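PDB 1YMQ: haloacid dehalogenase-like hydrolase from Bacteroides thetaiotaomicron, which probably removes phosphate from sugar phosphates in a magnesium-dependent reaction of the haloacid dehalogenase type. Local coordinates for residues F7-T12 against I39-G44; E204-F209 against R220-G225. One frame throughout, in Å; residues are numbered along the deposited sequence.

Contact 1. Residues F7-T12 against I39-G44; sequences FDIDGT and IFIATG. With MG (magnesium ion), chain B; SO4 (sulfate ion), chain D.
F7 and I41 pair as neighbours on parallel strands. F7 N donates to F40 O at 2.9 Å and 170°, nearly along the carbonyl axis. F7 O takes A42 N at 2.8 Å, with the donor well above the carbonyl plane. A42 O receives a CA-H...O contact from D8 CA and a hydrogen bond from K188. Beyond the strand ends both segments turn to the sulfate. T43 OG1 donates to sulfate O1 at 2.7 Å and is itself hydrogen-bonded to R45 N. I9 N reaches the same oxygen, D10 N over a longer 3.3 Å. G44 N holds sulfate O4 at 3.0 Å. D8 swings CG away from its own N (chi1 167°), and OD1 binds the magnesium ion at 2.2 Å. D10 O, sulfate O2, two waters and D211 also bind the metal. T12 OG1 donates to D8 OD1 from the anti side. D8 OD2 forms a salt bridge with K188. Beside the sulfate site, I9 CD1 packs on I41 CG2 at 3.7 Å and on T43 CB. D8, D10 and T12 fit the HAD DxDx(T/V) signature. Held by magnesium, backbone N-H groups, the T43 hydroxyl, K188 and N214, the sulfate probably marks the substrate phosphate site.

Contact 2. Residues E204-F209 against R220-G225; sequences EETMSF and RHAAIG. With MG (magnesium ion), chain C.
The hydroxyl of T206 takes a backbone bond where the parallel pairing begins. A223 N donates to T206 OG1 at 3.0 Å and 160°. T206 OG1 lies between its own backbone N and carbonyl carbon (chi1 63°). This places it against A222 CA as well. The same hydroxyl is also hydrogen-bonded to L203 O, so it links two backbone groups. A222 is the first residue to leave the helical conformation after helix 216-221. Its CB faces the strand and lies 3.3 Å from S208 OG. A222 O binds the second magnesium ion at 2.6 Å, long for magnesium. L219 and D240 also belong to that metal site.

Regular pairing follows. I224 N donates to T206 O at 3.2 Å, with the donor tilted from the carbonyl plane. S208 N donates to I224 O at 2.9 Å. M207 CA makes a CA-H...O contact with that same I224 O, which therefore has two partners on the strand. The side chains of M207 and I224 lie side by side and point the same way. M207 runs out extended and bends at its last torsion (chi3 -75°). The bend lays CE against I224 CD1 at 3.7 Å and near CG2. S208 pairs with G225, and the S208 side chain lies on the face opposite M207 and I224. S208 OG is hydrogen-bonded to M218 O. A223 CB rests on E204 O.

The contact pairs strands 206-210 and 224-227 of a beta-alpha-beta unit, which helix 216-221 connects along the chain. Strand 4-7 lies along the other edge of 206-210. T206 touches I196 of helix 188-199, and F209 packs on helix 250-257.

Overall arrangement
From the N terminus, strand 4-7 leads into the loop at 7-12. The chain then passes through helix 23-34 and returns on strand 38-42, where contact 1 closes. Much of the chain follows, including the three-stranded antiparallel sheet, before contact 2 opens at strand 206-210. That contact closes a much shorter loop through helix 216-221. The two are in series and neither encloses the other. Both belong to one mixed sheet, in which strand 4-7 lies between 38-42 and 206-210. Their centres are about 13 Å apart. They meet directly where the F7 and F209 rings stack and D8 N probably bonds to F209 O.

Contact 1. Residues F7-T12 against I39-G44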
loop_
_atom_site.group_PDB
_atom_site.type_symbol
_atom_site.label_atom_id
_atom_site.label_comp_id
_atom_site.label_asym_id
_atom_site.label_seq_id
_atom_site.Cartn_x
_atom_site.Cartn_y
_atom_site.Cartn_z
ATOM N N PHE A 7 9.256 -1.897 1.052
ATOM C CA PHE A 7 8.823 -2.142 -0.319
ATOM C C PHE A 7 7.327 -2.121 -0.509
ATOM O O PHE A 7 6.587 -2.849 0.157
ATOM C CB PHE A 7 9.283 -3.551 -0.797
ATOM C CG PHE A 7 10.743 -3.744 -0.789
ATOM C CD1 PHE A 7 11.385 -4.332 0.292
ATOM C CD2 PHE A 7 11.511 -3.363 -1.917
ATOM C CE1 PHE A 7 12.793 -4.540 0.273
ATOM C CE2 PHE A 7 12.891 -3.558 -1.966
ATOM C CZ PHE A 7 13.547 -4.136 -0.889
ATOM N N ASP A 8 6.904 -1.343 -1.483
ATOM C CA ASP A 8 5.511 -1.364 -1.911
ATOM C C ASP A 8 5.388 -2.722 -2.656
ATOM O O ASP A 8 6.390 -3.287 -3.123
ATOM C CB ASP A 8 5.290 -0.225 -2.904
ATOM C CG ASP A 8 4.011 -0.358 -3.613
ATOM O OD1 ASP A 8 4.045 -0.219 -4.844
ATOM O OD2 ASP A 8 2.992 -0.629 -2.915
ATOM N N ILE A 9 4.181 -3.248 -2.801
ATOM C CA ILE A 9 4.055 -4.540 -3.492
ATOM C C ILE A 9 3.846 -4.391 -4.998
ATOM O O ILE A 9 4.756 -4.658 -5.794
ATOM C CB ILE A 9 2.846 -5.367 -2.940
ATOM C CG1 ILE A 9 3.101 -5.723 -1.474
ATOM C CG2 ILE A 9 2.665 -6.701 -3.768
ATOM C CD1 ILE A 9 1.894 -6.463 -0.735
ATOM N N ASP A 10 2.659 -3.939 -5.374
ATOM C CA ASP A 10 2.264 -3.859 -6.774
ATOM C C ASP A 10 3.009 -2.831 -7.616
ATOM O O ASP A 10 2.868 -1.646 -7.421
ATOM C CB ASP A 10 0.741 -3.657 -6.871
ATOM C CG ASP A 10 -0.016 -4.733 -6.126
ATOM O OD1 ASP A 10 0.057 -5.912 -6.536
ATOM O OD2 ASP A 10 -0.657 -4.411 -5.103
ATOM N N GLY A 11 3.778 -3.326 -8.590
ATOM C CA GLY A 11 4.560 -2.428 -9.418
ATOM C C GLY A 11 5.970 -2.188 -8.828
ATOM O O GLY A 11 6.784 -1.535 -9.455
ATOM N N THR A 12 6.265 -2.732 -7.636
ATOM C CA THR A 12 7.581 -2.522 -7.023
ATOM C C THR A 12 8.252 -3.890 -6.794
ATOM O O THR A 12 9.345 -4.135 -7.288
ATOM C CB THR A 12 7.410 -1.698 -5.746
ATOM O OG1 THR A 12 6.877 -0.414 -6.108
ATOM C CG2 THR A 12 8.756 -1.522 -5.019
ATOM N N ILE A 39 13.478 -6.236 6.282
ATOM C CA ILE A 39 12.701 -6.076 5.057
ATOM C C ILE A 39 11.258 -5.951 5.425
ATOM O O ILE A 39 10.683 -6.883 6.024
ATOM C CB ILE A 39 12.968 -7.305 4.137
ATOM C CG1 ILE A 39 14.432 -7.281 3.638
ATOM C CG2 ILE A 39 12.023 -7.276 2.907
ATOM C CD1 ILE A 39 14.871 -8.620 2.907
ATOM N N PHE A 40 10.646 -4.823 5.014
ATOM C CA PHE A 40 9.249 -4.595 5.364
ATOM C C PHE A 40 8.373 -4.353 4.152
ATOM O O PHE A 40 8.826 -3.786 3.165
ATOM C CB PHE A 40 9.161 -3.358 6.298
ATOM C CG PHE A 40 9.938 -3.531 7.572
ATOM C CD1 PHE A 40 11.182 -2.900 7.752
ATOM C CD2 PHE A 40 9.466 -4.384 8.576
ATOM C CE1 PHE A 40 11.933 -3.118 8.929
ATOM C CE2 PHE A 40 10.221 -4.612 9.747
ATOM C CZ PHE A 40 11.450 -3.974 9.921
ATOM N N ILE A 41 7.139 -4.836 4.219
ATOM C CA ILE A 41 6.185 -4.569 3.130
ATOM C C ILE A 41 5.440 -3.276 3.511
ATOM O O ILE A 41 5.181 -3.063 4.694
ATOM C CB ILE A 41 5.156 -5.753 3.043
ATOM C CG1 ILE A 41 5.876 -7.045 2.590
ATOM C CG2 ILE A 41 3.964 -5.361 2.180
ATOM C CD1 ILE A 41 6.569 -6.982 1.208
ATOM N N ALA A 42 5.138 -2.398 2.544
ATOM C CA ALA A 42 4.411 -1.152 2.810
ATOM C C ALA A 42 3.454 -1.053 1.631
ATOM O O ALA A 42 3.809 -0.589 0.552
ATOM C CB ALA A 42 5.388 0.092 2.884
ATOM N N THR A 43 2.232 -1.518 1.882
ATOM C CA THR A 43 1.206 -1.626 0.853
ATOM C C THR A 43 -0.140 -0.971 1.202
ATOM O O THR A 43 -0.459 -0.772 2.377
ATOM C CB THR A 43 0.969 -3.140 0.536
ATOM O OG1 THR A 43 0.052 -3.258 -0.574
ATOM C CG2 THR A 43 0.455 -3.910 1.769
ATOM N N GLY A 44 -0.872 -0.572 0.151
ATOM C CA GLY A 44 -2.203 -0.012 0.357
ATOM C C GLY A 44 -3.137 -1.192 0.505
ATOM O O GLY A 44 -4.301 -1.026 0.905
HETATM MG MG MG B . 2.374 0.200 -6.186
HETATM S S SO4 D . 0.323 -1.309 -3.457
HETATM O O1 SO4 D . 1.198 -2.355 -2.881
HETATM O O2 SO4 D . 0.883 -0.895 -4.808
HETATM O O3 SO4 D . -1.049 -1.921 -3.632
HETATM O O4 SO4 D . 0.178 -0.064 -2.619
HETATM O O HOH W 1 1.267 0.884 -8.147
HETATM O O HOH W 2 1.887 2.201 -5.112
#

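Contact 2. Residues E204-F209 against R220-G225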
loop_
_atom_site.group_PDB
_atom_site.type_symbol
_atom_site.label_atom_id
_atom_site.label_comp_id
_atom_site.label_asym_id
_atom_site.label_seq_id
_atom_site.Cartn_x
_atom_site.Cartn_y
_atom_site.Cartn_z
ATOM N N GLU A 204 17.305 7.878 9.660
ATOM C CA GLU A 204 18.386 8.005 8.686
ATOM C C GLU A 204 18.910 6.660 8.189
ATOM O O GLU A 204 19.805 6.608 7.326
ATOM C CB GLU A 204 19.558 8.780 9.303
ATOM C CG GLU A 204 20.061 8.103 10.544
ATOM C CD GLU A 204 19.470 8.734 11.816
ATOM O OE1 GLU A 204 18.265 9.155 11.819
ATOM O OE2 GLU A 204 20.229 8.797 12.808
ATOM N N GLU A 205 18.383 5.572 8.735
ATOM C CA GLU A 205 18.806 4.232 8.356
ATOM C C GLU A 205 17.750 3.493 7.503
ATOM O O GLU A 205 17.829 2.284 7.340
ATOM C CB GLU A 205 19.057 3.398 9.623
ATOM C CG GLU A 205 20.293 3.869 10.419
ATOM C CD GLU A 205 20.403 3.225 11.789
ATOM O OE1 GLU A 205 21.558 3.078 12.233
ATOM O OE2 GLU A 205 19.372 2.894 12.438
ATOM N N THR A 206 16.800 4.226 6.960
ATOM C CA THR A 206 15.738 3.629 6.141
ATOM C C THR A 206 15.868 3.901 4.642
ATOM O O THR A 206 16.442 4.892 4.227
ATOM C CB THR A 206 14.365 4.192 6.582
ATOM O OG1 THR A 206 14.324 5.635 6.347
ATOM C CG2 THR A 206 14.128 3.871 8.092
ATOM N N MET A 207 15.311 2.989 3.845
ATOM C CA MET A 207 15.251 3.125 2.386
ATOM C C MET A 207 13.895 2.606 1.940
ATOM O O MET A 207 13.432 1.563 2.429
ATOM C CB MET A 207 16.356 2.307 1.718
ATOM C CG MET A 207 16.442 2.523 0.254
ATOM S SD MET A 207 17.845 1.510 -0.466
ATOM C CE MET A 207 19.261 2.523 0.102
ATOM N N SER A 208 13.219 3.356 1.073
ATOM C CA SER A 208 11.900 2.906 0.622
ATOM C C SER A 208 11.901 2.782 -0.896
ATOM O O SER A 208 12.744 3.388 -1.575
ATOM C CB SER A 208 10.805 3.876 1.092
ATOM O OG SER A 208 11.059 5.199 0.601
ATOM N N PHE A 209 10.990 1.944 -1.403
ATOM C CA PHE A 209 10.910 1.686 -2.825
ATOM C C PHE A 209 9.443 1.732 -3.199
ATOM O O PHE A 209 8.620 1.089 -2.557
ATOM C CB PHE A 209 11.441 0.300 -3.210
ATOM C CG PHE A 209 12.850 0.003 -2.754
ATOM C CD1 PHE A 209 13.123 -0.237 -1.398
ATOM C CD2 PHE A 209 13.891 -0.009 -3.685
ATOM C CE1 PHE A 209 14.431 -0.482 -0.961
ATOM C CE2 PHE A 209 15.219 -0.254 -3.264
ATOM C CZ PHE A 209 15.484 -0.484 -1.928
ATOM N N ARG A 220 9.653 10.388 0.226
ATOM C CA ARG A 220 10.190 11.620 0.827
ATOM C C ARG A 220 10.705 11.414 2.258
ATOM O O ARG A 220 11.749 11.955 2.654
ATOM C CB ARG A 220 9.061 12.692 0.896
ATOM C CG ARG A 220 8.682 13.271 -0.488
ATOM C CD ARG A 220 7.598 14.373 -0.308
ATOM N NE ARG A 220 7.088 14.956 -1.558
ATOM C CZ ARG A 220 5.866 15.474 -1.691
ATOM N NH1 ARG A 220 5.022 15.475 -0.654
ATOM N NH2 ARG A 220 5.475 15.992 -2.853
ATOM N N HIS A 221 9.963 10.626 3.027
ATOM C CA HIS A 221 10.258 10.424 4.443
ATOM C C HIS A 221 11.447 9.548 4.736
ATOM O O HIS A 221 12.186 9.807 5.699
ATOM C CB HIS A 221 9.004 9.856 5.144
ATOM C CG HIS A 221 9.102 9.835 6.649
ATOM N ND1 HIS A 221 9.344 10.971 7.394
ATOM C CD2 HIS A 221 8.967 8.820 7.540
ATOM C CE1 HIS A 221 9.346 10.658 8.683
ATOM N NE2 HIS A 221 9.115 9.359 8.796
ATOM N N ALA A 222 11.628 8.485 3.940
ATOM C CA ALA A 222 12.756 7.562 4.166
ATOM C C ALA A 222 14.074 8.298 3.898
ATOM O O ALA A 222 14.102 9.230 3.102
ATOM C CB ALA A 222 12.666 6.360 3.214
ATOM N N ALA A 223 15.167 7.866 4.529
ATOM C CA ALA A 223 16.473 8.551 4.279
ATOM C C ALA A 223 16.831 8.497 2.808
ATOM O O ALA A 223 17.399 9.451 2.279
ATOM C CB ALA A 223 17.597 7.920 5.120
ATOM N N ILE A 224 16.505 7.381 2.147
ATOM C CA ILE A 224 16.728 7.237 0.721
ATOM C C ILE A 224 15.444 6.645 0.103
ATOM O O ILE A 224 15.017 5.521 0.465
ATOM C CB ILE A 224 17.920 6.278 0.404
ATOM C CG1 ILE A 224 19.259 6.921 0.876
ATOM C CG2 ILE A 224 17.949 5.926 -1.139
ATOM C CD1 ILE A 224 20.478 5.980 0.727
ATOM N N GLY A 225 14.826 7.412 -0.790
ATOM C CA GLY A 225 13.650 6.947 -1.492
ATOM C C GLY A 225 13.997 6.568 -2.943
ATOM O O GLY A 225 14.623 7.345 -3.690
HETATM MG MG MG C . 13.813 10.783 1.059
#